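Local structure of carbohydrate oxidase (Microdochium nivale, 3RJA) at residues Ala47-Ala52 with Ile196-Lys201; Phe214-Asn219 with Ala272-Leu277; Phe247-Tyr252 with Pro257-Leu262. The protein oxidises the C1 hydroxyl of mono-, oligo- and polysaccharides to lactones with FAD, passing the electrons to oxygen to give hydrogen peroxide. All blocks are in the same frame, centred on the assembly; numbering follows the deposited sequence.

Interaction 1. Residues Ala47-Ala52 with Ile196-Lys201; sequences AHIQSA and IVAVWK. With FAD (flavin-adenine dinucleotide), chain B.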
loop_
_atom_site.group_PDB
_atom_site.type_symbol
_atom_site.label_atom_id
_atom_site.label_comp_id
_atom_site.label_asym_id
_atom_site.label_seq_id
_atom_site.Cartn_x
_atom_site.Cartn_y
_atom_site.Cartn_z
ATOM N N ALA A 47 23.172 -6.214 -10.647
ATOM C CA ALA A 47 24.390 -5.510 -10.980
ATOM C C ALA A 47 24.104 -4.133 -11.609
ATOM O O ALA A 47 24.818 -3.153 -11.333
ATOM C CB ALA A 47 25.254 -6.389 -11.932
ATOM N N HIS A 48 23.072 -4.052 -12.452
ATOM C CA HIS A 48 22.631 -2.772 -13.004
ATOM C C HIS A 48 22.216 -1.803 -11.891
ATOM O O HIS A 48 22.602 -0.617 -11.909
ATOM C CB HIS A 48 21.447 -2.968 -13.945
ATOM C CG HIS A 48 21.806 -3.586 -15.265
ATOM N ND1 HIS A 48 20.857 -4.162 -16.090
ATOM C CD2 HIS A 48 23.001 -3.718 -15.904
ATOM C CE1 HIS A 48 21.456 -4.627 -17.181
ATOM N NE2 HIS A 48 22.754 -4.379 -17.088
ATOM N N ILE A 49 21.395 -2.304 -10.951
ATOM C CA ILE A 49 20.923 -1.494 -9.818
ATOM C C ILE A 49 22.137 -0.943 -9.062
ATOM O O ILE A 49 22.215 0.269 -8.787
ATOM C CB ILE A 49 19.951 -2.284 -8.872
ATOM C CG1 ILE A 49 18.668 -2.730 -9.642
ATOM C CG2 ILE A 49 19.580 -1.423 -7.620
ATOM C CD1 ILE A 49 17.780 -3.750 -8.883
ATOM N N GLN A 50 23.079 -1.844 -8.753
ATOM C CA GLN A 50 24.339 -1.493 -8.115
ATOM C C GLN A 50 25.139 -0.424 -8.872
ATOM O O GLN A 50 25.575 0.567 -8.296
ATOM C CB GLN A 50 25.195 -2.762 -7.948
ATOM C CG GLN A 50 26.541 -2.536 -7.248
ATOM C CD GLN A 50 27.292 -3.850 -7.083
ATOM O OE1 GLN A 50 27.338 -4.665 -8.000
ATOM N NE2 GLN A 50 27.821 -4.079 -5.900
ATOM N N SER A 51 25.324 -0.618 -10.165
ATOM C CA SER A 51 26.063 0.338 -10.964
ATOM C C SER A 51 25.354 1.707 -10.992
ATOM O O SER A 51 26.020 2.764 -11.002
ATOM C CB SER A 51 26.190 -0.198 -12.394
ATOM O OG SER A 51 26.967 -1.395 -12.396
ATOM N N ALA A 52 24.015 1.685 -11.031
ATOM C CA ALA A 52 23.253 2.932 -11.035
ATOM C C ALA A 52 23.509 3.690 -9.724
ATOM O O ALA A 52 23.738 4.877 -9.747
ATOM C CB ALA A 52 21.729 2.684 -11.271
ATOM N N ILE A 196 17.879 -0.190 -2.169
ATOM C CA ILE A 196 16.946 -0.623 -3.227
ATOM C C ILE A 196 16.869 -2.154 -3.110
ATOM O O ILE A 196 17.893 -2.851 -3.294
ATOM C CB ILE A 196 17.405 -0.145 -4.612
ATOM C CG1 ILE A 196 17.476 1.384 -4.618
ATOM C CG2 ILE A 196 16.475 -0.704 -5.739
ATOM C CD1 ILE A 196 18.058 2.010 -5.864
ATOM N N VAL A 197 15.703 -2.672 -2.737
ATOM C CA VAL A 197 15.544 -4.125 -2.643
ATOM C C VAL A 197 15.633 -4.698 -4.055
ATOM O O VAL A 197 14.934 -4.227 -4.976
ATOM C CB VAL A 197 14.217 -4.558 -1.976
ATOM C CG1 VAL A 197 14.083 -6.126 -1.984
ATOM C CG2 VAL A 197 14.132 -3.996 -0.533
ATOM N N ALA A 198 16.512 -5.694 -4.219
ATOM C CA ALA A 198 16.815 -6.308 -5.529
ATOM C C ALA A 198 16.180 -7.699 -5.662
ATOM O O ALA A 198 15.945 -8.169 -6.780
ATOM C CB ALA A 198 18.356 -6.419 -5.728
ATOM N N VAL A 199 15.931 -8.357 -4.526
ATOM C CA VAL A 199 15.189 -9.634 -4.513
ATOM C C VAL A 199 14.335 -9.668 -3.248
ATOM O O VAL A 199 14.839 -9.376 -2.139
ATOM C CB VAL A 199 16.131 -10.884 -4.499
ATOM C CG1 VAL A 199 15.336 -12.204 -4.530
ATOM C CG2 VAL A 199 17.145 -10.850 -5.661
ATOM N N TRP A 200 13.056 -10.012 -3.399
ATOM C CA TRP A 200 12.192 -10.315 -2.229
ATOM C C TRP A 200 12.138 -11.817 -1.996
ATOM O O TRP A 200 11.905 -12.579 -2.936
ATOM C CB TRP A 200 10.765 -9.800 -2.438
ATOM C CG TRP A 200 10.696 -8.312 -2.556
ATOM C CD1 TRP A 200 10.786 -7.556 -3.706
ATOM C CD2 TRP A 200 10.565 -7.386 -1.470
ATOM N NE1 TRP A 200 10.725 -6.212 -3.382
ATOM C CE2 TRP A 200 10.573 -6.085 -2.022
ATOM C CE3 TRP A 200 10.430 -7.537 -0.080
ATOM C CZ2 TRP A 200 10.471 -4.922 -1.217
ATOM C CZ3 TRP A 200 10.317 -6.399 0.709
ATOM C CH2 TRP A 200 10.336 -5.104 0.142
ATOM N N LYS A 201 12.310 -12.247 -0.749
ATOM C CA LYS A 201 12.166 -13.685 -0.434
ATOM C C LYS A 201 10.914 -13.874 0.395
ATOM O O LYS A 201 10.784 -13.335 1.491
ATOM C CB LYS A 201 13.443 -14.245 0.210
ATOM C CG LYS A 201 14.707 -13.840 -0.570
ATOM C CD LYS A 201 15.963 -14.290 0.114
ATOM C CE LYS A 201 17.231 -13.746 -0.566
ATOM N NZ LYS A 201 18.390 -13.799 0.435
HETATM P PA FAD B . 6.404 3.085 -6.448
HETATM O O1A FAD B . 7.210 2.486 -7.570
HETATM O O2A FAD B . 5.811 4.439 -6.742
HETATM O O5B FAD B . 7.335 3.199 -5.146
HETATM C C5B FAD B . 6.746 3.487 -3.882
HETATM C C4B FAD B . 7.870 3.791 -2.876
HETATM O O4B FAD B . 8.672 2.625 -2.687
HETATM C C3B FAD B . 8.814 4.894 -3.351
HETATM O O3B FAD B . 9.370 5.545 -2.206
HETATM C C2B FAD B . 9.915 4.080 -4.024
HETATM O O2B FAD B . 11.162 4.717 -4.171
HETATM C C1B FAD B . 9.992 2.887 -3.082
HETATM N N9A FAD B . 10.517 1.721 -3.785
HETATM C C8A FAD B . 10.122 1.210 -5.017
HETATM N N7A FAD B . 10.894 0.118 -5.264
HETATM C C5A FAD B . 11.726 -0.075 -4.228
HETATM C C6A FAD B . 12.711 -1.037 -3.986
HETATM N N6A FAD B . 12.952 -2.024 -4.879
HETATM N N1A FAD B . 13.404 -0.969 -2.789
HETATM C C2A FAD B . 13.158 0.054 -1.880
HETATM N N3A FAD B . 12.214 1.030 -2.132
HETATM C C4A FAD B . 11.506 0.942 -3.294
HETATM N N1 FAD B . -2.275 -0.331 -0.877
HETATM C C2 FAD B . -2.669 -1.340 0.010
HETATM O O2 FAD B . -2.084 -1.528 1.083
HETATM N N3 FAD B . -3.712 -2.168 -0.395
HETATM C C4 FAD B . -4.312 -2.148 -1.640
HETATM O O4 FAD B . -5.163 -3.006 -1.964
HETATM C C4X FAD B . -3.896 -1.020 -2.531
HETATM N N5 FAD B . -4.424 -0.899 -3.736
HETATM C C5X FAD B . -3.989 0.061 -4.621
HETATM C C6 FAD B . -4.502 0.117 -5.943
HETATM C C7 FAD B . -3.975 0.987 -6.878
HETATM C C7M FAD B . -4.550 1.051 -8.308
HETATM C C8 FAD B . -2.825 1.740 -6.540
HETATM C C8M FAD B . -2.194 2.690 -7.538
HETATM C C9 FAD B . -2.354 1.748 -5.235
HETATM C C9A FAD B . -2.905 0.894 -4.259
HETATM N N10 FAD B . -2.355 0.774 -2.960
HETATM C C10 FAD B . -2.889 -0.116 -2.041
HETATM C "C1'" FAD B . -1.217 1.667 -2.562
HETATM C "C2'" FAD B . 0.114 0.952 -2.752
HETATM O "O2'" FAD B . 0.280 -0.012 -1.719
HETATM C "C3'" FAD B . 1.250 1.945 -2.654
HETATM O "O3'" FAD B . 1.039 3.016 -3.549
HETATM C "C4'" FAD B . 2.583 1.234 -2.942
HETATM O "O4'" FAD B . 3.614 1.923 -2.303
HETATM C "C5'" FAD B . 2.847 1.108 -4.445
HETATM O "O5'" FAD B . 4.055 0.432 -4.655
HETATM P P FAD B . 4.822 0.630 -6.073
HETATM O O1P FAD B . 6.033 -0.251 -6.139
HETATM O O2P FAD B . 3.837 0.392 -7.220
HETATM O O3P FAD B . 5.149 2.194 -5.976
#
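The amide of Val-197 holds the adenine of flavin-adenine dinucleotide: its N donates to FAD N1A over 2.9 Å, with an N-H...N angle of 159°. The exocyclic amine answers with a matching bond, N6A to the carbonyl O of Val-197 at 3.0 Å, so one residue reads N1A and the amino group beside it with its backbone alone, and the paired bonds fix how the ring is turned. Val-197 sends its CB away from helix 46-58, and that CB lies 3.8 Å from FAD N1A.

Strand 196-206 pairs with strand 160-166 in the FAD-binding part of the enzyme, which belongs to the PCMH-type FAD-binding clan, and helix 46-58 covers the face opposite to Val-197. Here Ile-49 meets Ile-196, their chains crossing obliquely, CG2 to CG2 at 3.7 Å. In Ile-196 a chi1 of -60° sets CG1 beside the backbone N and CG2 anti to it; CG2 is the methyl that meets Ile-49 and also lies 3.9 Å from FAD N6A. The CD1 end of Ile-49 reaches further along the strand to the CB of Ala-198, a looser contact at 4.2 Å. The strand bulges here: Ala-198 and Val-199 both hydrogen-bond through their backbones to Thr-164, a classic beta bulge. Val-53, one turn further along the helix, continues the cover over Ile-196, while Val-166 of the neighbouring strand also packs on Ile-49.

Interaction 2. Residues Phe214-Asn219 with Ala272-Leu277; sequences FGVTLN and AAFQPL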
loop_
_atom_site.group_PDB
_atom_site.type_symbol
_atom_site.label_atom_id
_atom_site.label_comp_id
_atom_site.label_asym_id
_atom_site.label_seq_id
_atom_site.Cartn_x
_atom_site.Cartn_y
_atom_site.Cartn_z
ATOM N N PHE A 214 -18.582 -11.598 -0.477
ATOM C CA PHE A 214 -19.839 -11.166 0.086
ATOM C C PHE A 214 -19.954 -9.658 0.077
ATOM O O PHE A 214 -18.953 -8.940 -0.119
ATOM C CB PHE A 214 -20.035 -11.758 1.497
ATOM C CG PHE A 214 -19.043 -11.285 2.512
ATOM C CD1 PHE A 214 -19.304 -10.149 3.280
ATOM C CD2 PHE A 214 -17.874 -11.988 2.734
ATOM C CE1 PHE A 214 -18.418 -9.725 4.276
ATOM C CE2 PHE A 214 -16.971 -11.573 3.695
ATOM C CZ PHE A 214 -17.228 -10.438 4.472
ATOM N N GLY A 215 -21.184 -9.183 0.276
ATOM C CA GLY A 215 -21.481 -7.774 0.178
ATOM C C GLY A 215 -22.800 -7.470 0.870
ATOM O O GLY A 215 -23.706 -8.317 0.874
ATOM N N VAL A 216 -22.884 -6.275 1.465
ATOM C CA VAL A 216 -24.102 -5.795 2.122
ATOM C C VAL A 216 -24.335 -4.330 1.752
ATOM O O VAL A 216 -23.508 -3.475 2.064
ATOM C CB VAL A 216 -24.010 -5.891 3.681
ATOM C CG1 VAL A 216 -25.298 -5.373 4.318
ATOM C CG2 VAL A 216 -23.704 -7.336 4.130
ATOM N N THR A 217 -25.449 -4.048 1.079
ATOM C CA THR A 217 -25.875 -2.675 0.848
ATOM C C THR A 217 -26.453 -2.145 2.160
ATOM O O THR A 217 -27.467 -2.650 2.636
ATOM C CB THR A 217 -26.943 -2.640 -0.257
ATOM O OG1 THR A 217 -26.513 -3.455 -1.353
ATOM C CG2 THR A 217 -27.191 -1.221 -0.755
ATOM N N LEU A 218 -25.805 -1.151 2.762
ATOM C CA LEU A 218 -26.109 -0.786 4.138
ATOM C C LEU A 218 -27.399 0.003 4.268
ATOM O O LEU A 218 -28.099 -0.125 5.267
ATOM C CB LEU A 218 -24.951 -0.017 4.786
ATOM C CG LEU A 218 -23.702 -0.891 4.963
ATOM C CD1 LEU A 218 -22.450 -0.036 5.202
ATOM C CD2 LEU A 218 -23.950 -1.890 6.115
ATOM N N ASN A 219 -27.689 0.804 3.246
ATOM C CA ASN A 219 -28.772 1.787 3.264
ATOM C C ASN A 219 -28.813 2.738 4.470
ATOM O O ASN A 219 -29.871 2.930 5.056
ATOM C CB ASN A 219 -30.124 1.108 3.025
ATOM C CG ASN A 219 -30.187 0.440 1.676
ATOM O OD1 ASN A 219 -29.888 1.064 0.662
ATOM N ND2 ASN A 219 -30.540 -0.831 1.650
ATOM N N ALA A 272 -23.311 -17.601 8.773
ATOM C CA ALA A 272 -23.300 -17.912 10.192
ATOM C C ALA A 272 -22.284 -17.015 10.908
ATOM O O ALA A 272 -22.575 -16.464 11.953
ATOM C CB ALA A 272 -22.969 -19.387 10.422
ATOM N N ALA A 273 -21.099 -16.857 10.318
ATOM C CA ALA A 273 -20.029 -16.060 10.928
ATOM C C ALA A 273 -20.354 -14.554 10.990
ATOM O O ALA A 273 -19.946 -13.870 11.928
ATOM C CB ALA A 273 -18.702 -16.300 10.190
ATOM N N PHE A 274 -21.085 -14.057 9.990
ATOM C CA PHE A 274 -21.389 -12.617 9.854
ATOM C C PHE A 274 -22.686 -12.234 10.540
ATOM O O PHE A 274 -22.924 -11.048 10.782
ATOM C CB PHE A 274 -21.479 -12.204 8.363
ATOM C CG PHE A 274 -20.897 -10.859 8.077
ATOM C CD1 PHE A 274 -19.518 -10.632 8.223
ATOM C CD2 PHE A 274 -21.714 -9.794 7.716
ATOM C CE1 PHE A 274 -18.967 -9.368 7.981
ATOM C CE2 PHE A 274 -21.186 -8.520 7.454
ATOM C CZ PHE A 274 -19.804 -8.306 7.586
ATOM N N GLN A 275 -23.507 -13.232 10.878
ATOM C CA GLN A 275 -24.848 -12.987 11.463
ATOM C C GLN A 275 -24.872 -12.061 12.696
ATOM O O GLN A 275 -25.785 -11.233 12.799
ATOM C CB GLN A 275 -25.587 -14.314 11.768
ATOM C CG GLN A 275 -27.137 -14.157 11.923
ATOM C CD GLN A 275 -27.805 -13.590 10.667
ATOM O OE1 GLN A 275 -27.575 -14.078 9.566
ATOM N NE2 GLN A 275 -28.627 -12.567 10.832
ATOM N N PRO A 276 -23.884 -12.200 13.621
ATOM C CA PRO A 276 -23.831 -11.312 14.774
ATOM C C PRO A 276 -23.792 -9.854 14.382
ATOM O O PRO A 276 -24.346 -9.038 15.103
ATOM C CB PRO A 276 -22.529 -11.735 15.495
ATOM C CG PRO A 276 -22.421 -13.204 15.188
ATOM C CD PRO A 276 -22.864 -13.274 13.729
ATOM N N LEU A 277 -23.173 -9.534 13.239
ATOM C CA LEU A 277 -23.106 -8.161 12.743
ATOM C C LEU A 277 -24.424 -7.761 12.078
ATOM O O LEU A 277 -24.963 -6.669 12.357
ATOM C CB LEU A 277 -21.947 -7.969 11.750
ATOM C CG LEU A 277 -21.788 -6.532 11.162
ATOM C CD1 LEU A 277 -21.961 -5.447 12.234
ATOM C CD2 LEU A 277 -20.407 -6.348 10.448
#
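Phe-214 and Phe-274 make the aromatic part of this contact, an edge-to-face pair in which the edge of the strand ring is turned toward one face of the helix ring. The centroids are 5.0 Å apart and the planes meet at 55°, well short of a perpendicular T. The closest atoms are Phe-214 CE1 and Phe-274 CE1, at 3.8 Å; Phe-214 CE1 stands above the rim of the Phe-274 ring rather than over its middle. A chi1 of 65° tucks CG of Phe-214 between its own backbone N and carbonyl carbon, and the ring rises from the strand toward the helix. Trp-270, one helical turn before Phe-274, stacks on Phe-214 and also meets Phe-274, making a three-ring cluster. Phe-274 also makes edge-to-face pairs with Tyr-236 of helix 223-239 and Phe-247 of strand 245-251.

The aliphatic share is smaller. Val-216, two residues on and on the same face of the strand, brings CG2 to 4.3 Å from Phe-274 CE2, so the helix ring bridges both strand side chains.

The arrangement is that of a helix laid on one face of an antiparallel sheet, its aromatic residues Trp-270 and Phe-274 set in the apolar layer between them.

Interaction 3. Residues Phe247-Tyr252 with Pro257-Leu262; sequences FRIGDY and PGIEGL. With ABL ((2R,3R,4R,5R)-4,5-dihydroxy-2-(hydroxymethyl)-6-oxopiperidin-3-yl beta-D-glucopyranoside), chain G.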
loop_
_atom_site.group_PDB
_atom_site.type_symbol
_atom_site.label_atom_id
_atom_site.label_comp_id
_atom_site.label_asym_id
_atom_site.label_seq_id
_atom_site.Cartn_x
_atom_site.Cartn_y
_atom_site.Cartn_z
ATOM N N PHE A 247 -12.952 -7.787 5.619
ATOM C CA PHE A 247 -13.910 -6.848 5.024
ATOM C C PHE A 247 -13.614 -5.385 5.294
ATOM O O PHE A 247 -12.721 -5.038 6.104
ATOM C CB PHE A 247 -15.369 -7.220 5.423
ATOM C CG PHE A 247 -15.758 -6.840 6.851
ATOM C CD1 PHE A 247 -15.304 -7.572 7.942
ATOM C CD2 PHE A 247 -16.601 -5.766 7.081
ATOM C CE1 PHE A 247 -15.698 -7.238 9.264
ATOM C CE2 PHE A 247 -17.000 -5.405 8.411
ATOM C CZ PHE A 247 -16.550 -6.144 9.482
ATOM N N ARG A 248 -14.414 -4.557 4.643
ATOM C CA ARG A 248 -14.386 -3.106 4.838
ATOM C C ARG A 248 -15.754 -2.471 4.579
ATOM O O ARG A 248 -16.617 -3.078 3.957
ATOM C CB ARG A 248 -13.322 -2.447 3.942
ATOM C CG ARG A 248 -13.357 -2.812 2.432
ATOM C CD ARG A 248 -12.567 -1.751 1.625
ATOM N NE ARG A 248 -12.150 -2.179 0.292
ATOM C CZ ARG A 248 -10.881 -2.390 -0.064
ATOM N NH1 ARG A 248 -10.598 -2.762 -1.306
ATOM N NH2 ARG A 248 -9.893 -2.226 0.813
ATOM N N ILE A 249 -15.943 -1.250 5.078
ATOM C CA ILE A 249 -17.059 -0.399 4.651
ATOM C C ILE A 249 -16.480 0.515 3.581
ATOM O O ILE A 249 -15.401 1.099 3.767
ATOM C CB ILE A 249 -17.610 0.508 5.774
ATOM C CG1 ILE A 249 -18.095 -0.314 6.970
ATOM C CG2 ILE A 249 -18.746 1.429 5.250
ATOM C CD1 ILE A 249 -18.123 0.480 8.297
ATOM N N GLY A 250 -17.193 0.646 2.464
ATOM C CA GLY A 250 -16.778 1.530 1.392
ATOM C C GLY A 250 -17.990 2.273 0.865
ATOM O O GLY A 250 -19.084 1.731 0.882
ATOM N N ASP A 251 -17.789 3.518 0.434
ATOM C CA ASP A 251 -18.814 4.281 -0.272
ATOM C C ASP A 251 -18.210 4.925 -1.517
ATOM O O ASP A 251 -17.346 5.796 -1.404
ATOM C CB ASP A 251 -19.400 5.351 0.632
ATOM C CG ASP A 251 -20.663 6.009 0.039
ATOM O OD1 ASP A 251 -21.082 5.665 -1.106
ATOM O OD2 ASP A 251 -21.228 6.874 0.751
ATOM N N TYR A 252 -18.673 4.468 -2.680
ATOM C CA TYR A 252 -18.283 4.973 -3.990
ATOM C C TYR A 252 -19.447 5.726 -4.666
ATOM O O TYR A 252 -19.331 6.137 -5.819
ATOM C CB TYR A 252 -17.824 3.803 -4.882
ATOM C CG TYR A 252 -16.958 2.844 -4.093
ATOM C CD1 TYR A 252 -15.618 3.170 -3.800
ATOM C CD2 TYR A 252 -17.480 1.657 -3.578
ATOM C CE1 TYR A 252 -14.827 2.335 -3.039
ATOM C CE2 TYR A 252 -16.680 0.806 -2.804
ATOM C CZ TYR A 252 -15.355 1.159 -2.552
ATOM O OH TYR A 252 -14.546 0.351 -1.800
ATOM N N PRO A 257 -23.236 3.639 1.118
ATOM C CA PRO A 257 -22.224 2.737 1.695
ATOM C C PRO A 257 -22.569 1.221 1.627
ATOM O O PRO A 257 -23.749 0.808 1.656
ATOM C CB PRO A 257 -22.133 3.192 3.160
ATOM C CG PRO A 257 -23.467 3.804 3.459
ATOM C CD PRO A 257 -23.879 4.480 2.154
ATOM N N GLY A 258 -21.531 0.402 1.532
ATOM C CA GLY A 258 -21.721 -1.033 1.532
ATOM C C GLY A 258 -20.598 -1.692 2.307
ATOM O O GLY A 258 -19.523 -1.119 2.448
ATOM N N ILE A 259 -20.862 -2.880 2.835
ATOM C CA ILE A 259 -19.785 -3.753 3.257
ATOM C C ILE A 259 -19.343 -4.582 2.045
ATOM O O ILE A 259 -20.182 -5.143 1.340
ATOM C CB ILE A 259 -20.229 -4.666 4.425
ATOM C CG1 ILE A 259 -20.327 -3.845 5.730
ATOM C CG2 ILE A 259 -19.316 -5.871 4.549
ATOM C CD1 ILE A 259 -21.030 -4.584 6.929
ATOM N N GLU A 260 -18.036 -4.646 1.792
ATOM C CA GLU A 260 -17.520 -5.670 0.872
ATOM C C GLU A 260 -16.490 -6.513 1.586
ATOM O O GLU A 260 -15.675 -6.004 2.356
ATOM C CB GLU A 260 -16.788 -5.097 -0.353
ATOM C CG GLU A 260 -17.232 -3.791 -0.893
ATOM C CD GLU A 260 -16.260 -3.311 -1.980
ATOM O OE1 GLU A 260 -15.635 -2.254 -1.797
ATOM O OE2 GLU A 260 -16.087 -4.032 -2.984
ATOM N N GLY A 261 -16.462 -7.785 1.241
ATOM C CA GLY A 261 -15.603 -8.703 1.938
ATOM C C GLY A 261 -15.305 -9.970 1.202
ATOM O O GLY A 261 -15.877 -10.260 0.119
ATOM N N LEU A 262 -14.384 -10.707 1.813
ATOM C CA LEU A 262 -13.928 -12.007 1.376
ATOM C C LEU A 262 -13.868 -12.939 2.591
ATOM O O LEU A 262 -13.253 -12.612 3.614
ATOM C CB LEU A 262 -12.538 -11.910 0.725
ATOM C CG LEU A 262 -12.107 -13.199 -0.003
ATOM C CD1 LEU A 262 -13.071 -13.528 -1.153
ATOM C CD2 LEU A 262 -10.613 -13.206 -0.512
HETATM C C1A ABL G . -6.645 1.315 -3.050
HETATM O O1A ABL G . -5.802 1.164 -2.137
HETATM C C2A ABL G . -7.999 0.576 -3.008
HETATM O O2A ABL G . -7.776 -0.693 -2.394
HETATM C C3A ABL G . -8.650 0.400 -4.403
HETATM O O3A ABL G . -10.025 0.002 -4.175
HETATM C C4A ABL G . -8.655 1.732 -5.129
HETATM O O1 ABL G . -9.299 1.633 -6.425
HETATM C C5A ABL G . -7.175 2.200 -5.350
HETATM N N5 ABL G . -6.390 2.148 -4.088
HETATM C C6A ABL G . -7.081 3.666 -5.846
HETATM O O6A ABL G . -5.891 3.938 -6.609
HETATM C C1 ABL G . -10.684 2.060 -6.568
HETATM C C2 ABL G . -10.974 2.465 -8.035
HETATM O O2 ABL G . -10.083 3.526 -8.400
HETATM C C3 ABL G . -12.445 2.884 -8.164
HETATM O O3 ABL G . -12.769 3.246 -9.506
HETATM C C4 ABL G . -13.349 1.726 -7.631
HETATM O O4 ABL G . -14.731 2.037 -7.733
HETATM C C5 ABL G . -12.989 1.415 -6.173
HETATM O O5 ABL G . -11.586 1.059 -6.121
HETATM C C6 ABL G . -13.871 0.317 -5.568
HETATM O O6 ABL G . -13.896 -0.866 -6.301
#
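Tyr-252 and Glu-260 meet from opposite directions, the hydroxyl OH lying 2.8 Å from carboxylate OE1. OE1 approaches the edge of the phenol ring, whose plane stands at 86° to the carboxylate. A chi1 of -42° sets CG of Tyr-252 beside its backbone N, and the ring reaches back toward Glu-260. The same hydroxyl also has OE1 of Gln-356 as a hydrogen-bonding partner. One face of the Tyr-252 ring carries the bound substrate analogue: ABL C6 sits above it toward the rim, 3.4 Å from Tyr-252 CE1. Arg-248 rises from the same side of the sheet as Glu-260 and has two conformers; in one of them NH1 lies 3.7 Å from ABL O2A, a loose approach, and NE is 4.1 Å from Glu-260 OE1, too far for a salt bridge. These side-chain distances are tentative. The firm ionic partner of Arg-248 is Asp-358, which takes NH2.

Behind these groups runs the antiparallel hairpin of strands 245-251 and 258-264. Arg-248 and Glu-260 form a hydrogen-bonded pair, in which Arg-248 N to Glu-260 O and Glu-260 N to Arg-248 O are both 3.0 Å, and Gly-250 with Gly-258 forms the next. The two glycines put no side chain on the ligand-facing side, where the end of Tyr-252 folds back over the sheet. The reverse face is apolar: Ile-259 CG2 touches Phe-247 CD2 at 3.7 Å. Ile-249 CG1 and Ile-259 CG1 lie 4.4 Å apart. At the turn, Asp-251 runs alongside Pro-257; its carboxylate binds the amides of Gly-253, Gly-255 and Asn-256 and the hydroxyl of Tyr-341.

The hairpin thus offers the C5-C6 side of the glucosyl unit an aromatic face on Tyr-252, while Glu-260 and Gln-356, both partners of the phenol oxygen, probably set where the ring stands.

Overall arrangement
Interactions 2 and 3 build one region: their centres are 10 Å apart, and strand 211-217 pairs with strand 258-264, Val-216 O and Ile-259 N lying 2.8 Å apart in a probable hydrogen bond. Helix 267-278 covers the face of this sheet formed by Phe-247 and Ile-259, whereas Arg-248 and Tyr-252 on the other side line the pocket of the substrate analogue. Interaction 1 lies across the centre of the chain, 38 Å from interaction 3 between centres. The cofactor joins the two: its adenine is bound at 196-201, while it is about 5 Å from the side chain of Arg-248 to the FAD. From the side chain of Ile-49 to the second bound ABL is about 13 Å.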